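Local atomic coordinates of octopine dehydrogenase (Pecten maximus, PDB entry 3C7A), a protein that catalyses the NADH-dependent reductive condensation of L-arginine with pyruvate to give D-octopine, and the reverse oxidation. Residues P331-G339 against A378-Y386. Residues are numbered along the deposited sequence; the frame is centred on the assembly and turned at random.
Sequences PMGMIVFKG and ATTRCPQRY
The flat amide of Gln384 meets the backbone of Gly339 in its own plane. NE2 donates to Gly339 O at 3.2 Å, and the N-H...O angle of 176° makes the bond almost straight, though the donor is tilted from the carbonyl plane. On the same amide, OE1 rests 3.7 Å from Gly339 CA. A second flat group, the Arg381 guanidinium, has Met332 SD oblique to it. Met332 crosses the arginine chain at about a right angle, with SD 3.9 Å from Arg381 CD. Bends at chi2 (-75°) and chi3 (97°) bring its methyl CE to 3.6 Å from Thr379 O.

Between these ends the contact is mostly apolar, though Pro331 O also lies against Thr380 CB. Val336 CG2 sits against Arg381 CB at 3.8 Å. Ile335 CG2 reaches Thr380 CB at 4.0 Å. Thr380 CG2 also packs on Pro331 CB, while its OG1 bonds to Val377 O.

Loop 378-386 packs on helix 330-344 of the family's alpha-helical domain. NH2 and NH1 of Arg381 donate to Gln124 OE1 and Ala119 O, and the side chain is close to that of the substrate-binding Gln118. Helix and loop share one direct hydrogen bond and otherwise pack by van der Waals contact, while the guanidinium of Arg381 gives hydrogen bonds to partners outside the two segments.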
ATOM      1  N   PRO A 331       6.327  -9.196   5.313  1.00 18.78           N
ATOM      2  CA  PRO A 331       7.620  -8.573   4.978  1.00 18.54           C
ATOM      3  C   PRO A 331       7.535  -7.106   4.533  1.00 18.34           C
ATOM      4  O   PRO A 331       8.510  -6.362   4.680  1.00 18.27           O
ATOM      5  CB  PRO A 331       8.150  -9.450   3.837  1.00 18.54           C
ATOM      6  CG  PRO A 331       6.938 -10.032   3.210  1.00 18.65           C
ATOM      7  CD  PRO A 331       5.943 -10.221   4.320  1.00 18.74           C
ATOM      8  N   MET A 332       6.441  -6.707   3.899  1.00 18.02           N
ATOM      9  CA  MET A 332       6.153  -5.329   3.460  1.00 17.78           C
ATOM     10  C   MET A 332       5.227  -4.457   4.397  1.00 17.38           C
ATOM     11  O   MET A 332       4.736  -3.427   3.960  1.00 17.24           O
ATOM     12  CB  MET A 332       5.574  -5.314   2.037  1.00 17.96           C
ATOM     13  CG  MET A 332       6.253  -6.184   0.984  1.00 18.79           C
ATOM     14  SD  MET A 332       7.778  -5.556   0.383  1.00 20.91           S
ATOM     15  CE  MET A 332       8.808  -6.414   1.336  1.00 20.52           C
ATOM     16  N   GLY A 333       5.049  -4.916   5.650  1.00 16.87           N
ATOM     17  CA  GLY A 333       4.152  -4.389   6.662  1.00 16.34           C
ATOM     18  C   GLY A 333       4.545  -4.524   8.164  1.00 16.04           C
ATOM     19  O   GLY A 333       5.243  -3.704   8.700  1.00 15.93           O
ATOM     20  N   MET A 334       4.104  -5.580   8.811  1.00 15.63           N
ATOM     21  CA  MET A 334       4.457  -5.882  10.221  1.00 15.38           C
ATOM     22  C   MET A 334       5.995  -5.793  10.581  1.00 15.25           C
ATOM     23  O   MET A 334       6.337  -5.211  11.575  1.00 15.15           O
ATOM     24  CB  MET A 334       3.805  -7.204  10.743  1.00 15.34           C
ATOM     25  CG  MET A 334       2.256  -7.332  10.916  1.00 15.17           C
ATOM     26  SD  MET A 334       1.569  -8.673  11.995  1.00 15.09           S
ATOM     27  CE  MET A 334       1.993  -8.032  13.586  1.00 14.85           C
ATOM     28  N   ILE A 335       6.879  -6.315   9.705  1.00 15.17           N
ATOM     29  CA  ILE A 335       8.336  -6.308   9.934  1.00 15.06           C
ATOM     30  C   ILE A 335       8.928  -4.887   9.919  1.00 15.02           C
ATOM     31  O   ILE A 335       9.854  -4.587  10.681  1.00 14.98           O
ATOM     32  CB  ILE A 335       9.091  -7.240   8.924  1.00 15.02           C
ATOM     33  CG1 ILE A 335       8.639  -8.706   9.063  1.00 15.15           C
ATOM     34  CG2 ILE A 335      10.618  -7.122   9.065  1.00 15.17           C
ATOM     35  CD1 ILE A 335       8.961  -9.378  10.405  1.00 14.83           C
ATOM     36  N   VAL A 336       8.387  -4.021   9.061  1.00 14.96           N
ATOM     37  CA  VAL A 336       8.831  -2.620   8.971  1.00 14.91           C
ATOM     38  C   VAL A 336       8.497  -1.842  10.256  1.00 14.88           C
ATOM     39  O   VAL A 336       9.321  -1.061  10.749  1.00 14.80           O
ATOM     40  CB  VAL A 336       8.246  -1.896   7.719  1.00 14.96           C
ATOM     41  CG1 VAL A 336       8.865  -0.507   7.547  1.00 14.92           C
ATOM     42  CG2 VAL A 336       8.470  -2.724   6.453  1.00 14.89           C
ATOM     43  N   PHE A 337       7.296  -2.071  10.791  1.00 14.82           N
ATOM     44  CA  PHE A 337       6.854  -1.471  12.059  1.00 14.80           C
ATOM     45  C   PHE A 337       7.732  -1.892  13.249  1.00 14.83           C
ATOM     46  O   PHE A 337       8.017  -1.077  14.131  1.00 14.69           O
ATOM     47  CB  PHE A 337       5.375  -1.805  12.319  1.00 14.78           C
ATOM     48  CG  PHE A 337       4.847  -1.307  13.645  1.00 14.85           C
ATOM     49  CD1 PHE A 337       4.657   0.055  13.875  1.00 14.93           C
ATOM     50  CD2 PHE A 337       4.516  -2.207  14.658  1.00 14.79           C
ATOM     51  CE1 PHE A 337       4.164   0.516  15.101  1.00 15.04           C
ATOM     52  CE2 PHE A 337       4.021  -1.760  15.885  1.00 14.69           C
ATOM     53  CZ  PHE A 337       3.844  -0.394  16.108  1.00 14.93           C
ATOM     54  N   LYS A 338       8.158  -3.156  13.257  1.00 14.88           N
ATOM     55  CA  LYS A 338       9.031  -3.695  14.310  1.00 15.01           C
ATOM     56  C   LYS A 338      10.398  -2.994  14.352  1.00 15.08           C
ATOM     57  O   LYS A 338      10.922  -2.710  15.433  1.00 15.02           O
ATOM     58  CB  LYS A 338       9.185  -5.221  14.157  1.00 15.12           C
ATOM     59  CG  LYS A 338      10.141  -5.911  15.147  1.00 14.98           C
ATOM     60  CD  LYS A 338       9.635  -5.876  16.590  1.00 15.30           C
ATOM     61  CE  LYS A 338      10.581  -6.628  17.523  1.00 15.50           C
ATOM     62  NZ  LYS A 338      10.163  -6.543  18.954  1.00 15.79           N
ATOM     63  N   GLY A 339      10.957  -2.710  13.176  1.00 15.17           N
ATOM     64  CA  GLY A 339      12.229  -1.988  13.064  1.00 15.37           C
ATOM     65  C   GLY A 339      12.205  -0.590  13.662  1.00 15.50           C
ATOM     66  O   GLY A 339      13.177  -0.161  14.293  1.00 15.52           O
ATOM     67  N   ALA A 378      16.812 -10.233   4.320  1.00 20.63           N
ATOM     68  CA  ALA A 378      17.216  -9.334   3.234  1.00 20.39           C
ATOM     69  C   ALA A 378      16.112  -9.068   2.203  1.00 20.19           C
ATOM     70  O   ALA A 378      16.280  -8.228   1.313  1.00 20.25           O
ATOM     71  CB  ALA A 378      18.478  -9.861   2.548  1.00 20.47           C
ATOM     72  N   THR A 379      14.990  -9.775   2.328  1.00 19.84           N
ATOM     73  CA  THR A 379      13.850  -9.592   1.425  1.00 19.51           C
ATOM     74  C   THR A 379      12.770  -8.661   1.999  1.00 19.17           C
ATOM     75  O   THR A 379      11.671  -8.565   1.444  1.00 19.15           O
ATOM     76  CB  THR A 379      13.211 -10.949   1.011  1.00 19.54           C
ATOM     77  OG1 THR A 379      12.778 -11.662   2.178  1.00 19.70           O
ATOM     78  CG2 THR A 379      14.201 -11.808   0.229  1.00 19.67           C
ATOM     79  N   THR A 380      13.092  -7.974   3.099  1.00 18.73           N
ATOM     80  CA  THR A 380      12.156  -7.049   3.760  1.00 18.31           C
ATOM     81  C   THR A 380      12.539  -5.575   3.550  1.00 18.12           C
ATOM     82  O   THR A 380      13.524  -5.273   2.870  1.00 18.01           O
ATOM     83  CB  THR A 380      12.024  -7.334   5.283  1.00 18.28           C
ATOM     84  OG1 THR A 380      13.246  -6.999   5.952  1.00 18.03           O
ATOM     85  CG2 THR A 380      11.680  -8.800   5.545  1.00 18.33           C
ATOM     86  N   ARG A 381      11.758  -4.672   4.146  1.00 17.82           N
ATOM     87  CA  ARG A 381      11.961  -3.225   4.012  1.00 17.65           C
ATOM     88  C   ARG A 381      12.265  -2.496   5.333  1.00 17.44           C
ATOM     89  O   ARG A 381      12.124  -1.269   5.408  1.00 17.25           O
ATOM     90  CB  ARG A 381      10.736  -2.580   3.356  1.00 17.70           C
ATOM     91  CG  ARG A 381      10.714  -2.596   1.838  1.00 17.85           C
ATOM     92  CD  ARG A 381       9.341  -2.145   1.358  1.00 18.28           C
ATOM     93  NE  ARG A 381       9.357  -1.577   0.015  1.00 18.19           N
ATOM     94  CZ  ARG A 381       8.304  -1.019  -0.581  1.00 17.85           C
ATOM     95  NH1 ARG A 381       7.133  -0.944   0.041  1.00 17.42           N
ATOM     96  NH2 ARG A 381       8.424  -0.534  -1.807  1.00 17.57           N
ATOM     97  N   CYS A 382      12.671  -3.236   6.367  1.00 17.19           N
ATOM     98  CA  CYS A 382      13.032  -2.625   7.655  1.00 17.03           C
ATOM     99  C   CYS A 382      14.252  -1.702   7.506  1.00 16.89           C
ATOM    100  O   CYS A 382      15.163  -2.011   6.735  1.00 16.90           O
ATOM    101  CB  CYS A 382      13.259  -3.692   8.739  1.00 17.04           C
ATOM    102  SG  CYS A 382      14.674  -4.807   8.499  1.00 17.17           S
ATOM    103  N   PRO A 383      14.258  -0.554   8.218  1.00 16.77           N
ATOM    104  CA  PRO A 383      15.332   0.448   8.095  1.00 16.72           C
ATOM    105  C   PRO A 383      16.757  -0.070   8.328  1.00 16.72           C
ATOM    106  O   PRO A 383      17.699   0.452   7.724  1.00 16.64           O
ATOM    107  CB  PRO A 383      14.964   1.504   9.150  1.00 16.71           C
ATOM    108  CG  PRO A 383      13.949   0.853  10.037  1.00 16.69           C
ATOM    109  CD  PRO A 383      13.220  -0.118   9.171  1.00 16.76           C
ATOM    110  N   GLN A 384      16.909  -1.083   9.184  1.00 16.74           N
ATOM    111  CA  GLN A 384      18.225  -1.656   9.507  1.00 16.75           C
ATOM    112  C   GLN A 384      18.856  -2.431   8.345  1.00 16.91           C
ATOM    113  O   GLN A 384      20.078  -2.590   8.292  1.00 16.83           O
ATOM    114  CB  GLN A 384      18.146  -2.550  10.752  1.00 16.69           C
ATOM    115  CG  GLN A 384      17.946  -1.802  12.073  1.00 16.31           C
ATOM    116  CD  GLN A 384      16.487  -1.469  12.371  1.00 16.07           C
ATOM    117  OE1 GLN A 384      15.579  -1.813  11.607  1.00 15.51           O
ATOM    118  NE2 GLN A 384      16.258  -0.796  13.494  1.00 15.94           N
ATOM    119  N   ARG A 385      18.017  -2.907   7.424  1.00 17.16           N
ATOM    120  CA  ARG A 385      18.474  -3.620   6.226  1.00 17.43           C
ATOM    121  C   ARG A 385      19.307  -2.716   5.308  1.00 17.44           C
ATOM    122  O   ARG A 385      20.182  -3.197   4.583  1.00 17.49           O
ATOM    123  CB  ARG A 385      17.273  -4.188   5.455  1.00 17.55           C
ATOM    124  CG  ARG A 385      17.632  -5.098   4.286  1.00 18.10           C
ATOM    125  CD  ARG A 385      16.937  -4.643   3.009  1.00 18.70           C
ATOM    126  NE  ARG A 385      17.308  -5.450   1.846  1.00 19.54           N
ATOM    127  CZ  ARG A 385      18.394  -5.258   1.097  1.00 20.04           C
ATOM    128  NH1 ARG A 385      18.627  -6.053   0.061  1.00 20.18           N
ATOM    129  NH2 ARG A 385      19.251  -4.281   1.378  1.00 20.11           N
ATOM    130  N   TYR A 386      19.029  -1.412   5.348  1.00 17.46           N
ATOM    131  CA  TYR A 386      19.731  -0.431   4.514  1.00 17.49           C
ATOM    132  C   TYR A 386      20.800   0.356   5.288  1.00 17.61           C
ATOM    133  O   TYR A 386      21.490   1.204   4.716  1.00 17.59           O
ATOM    134  CB  TYR A 386      18.735   0.539   3.864  1.00 17.43           C
ATOM    135  CG  TYR A 386      17.606  -0.118   3.091  1.00 17.25           C
ATOM    136  CD1 TYR A 386      17.825  -0.677   1.831  1.00 17.17           C
ATOM    137  CD2 TYR A 386      16.313  -0.161   3.614  1.00 17.34           C
ATOM    138  CE1 TYR A 386      16.786  -1.276   1.114  1.00 17.01           C
ATOM    139  CE2 TYR A 386      15.265  -0.756   2.905  1.00 17.13           C
ATOM    140  CZ  TYR A 386      15.511  -1.310   1.658  1.00 17.13           C
ATOM    141  OH  TYR A 386      14.481  -1.897   0.956  1.00 17.19           O
TER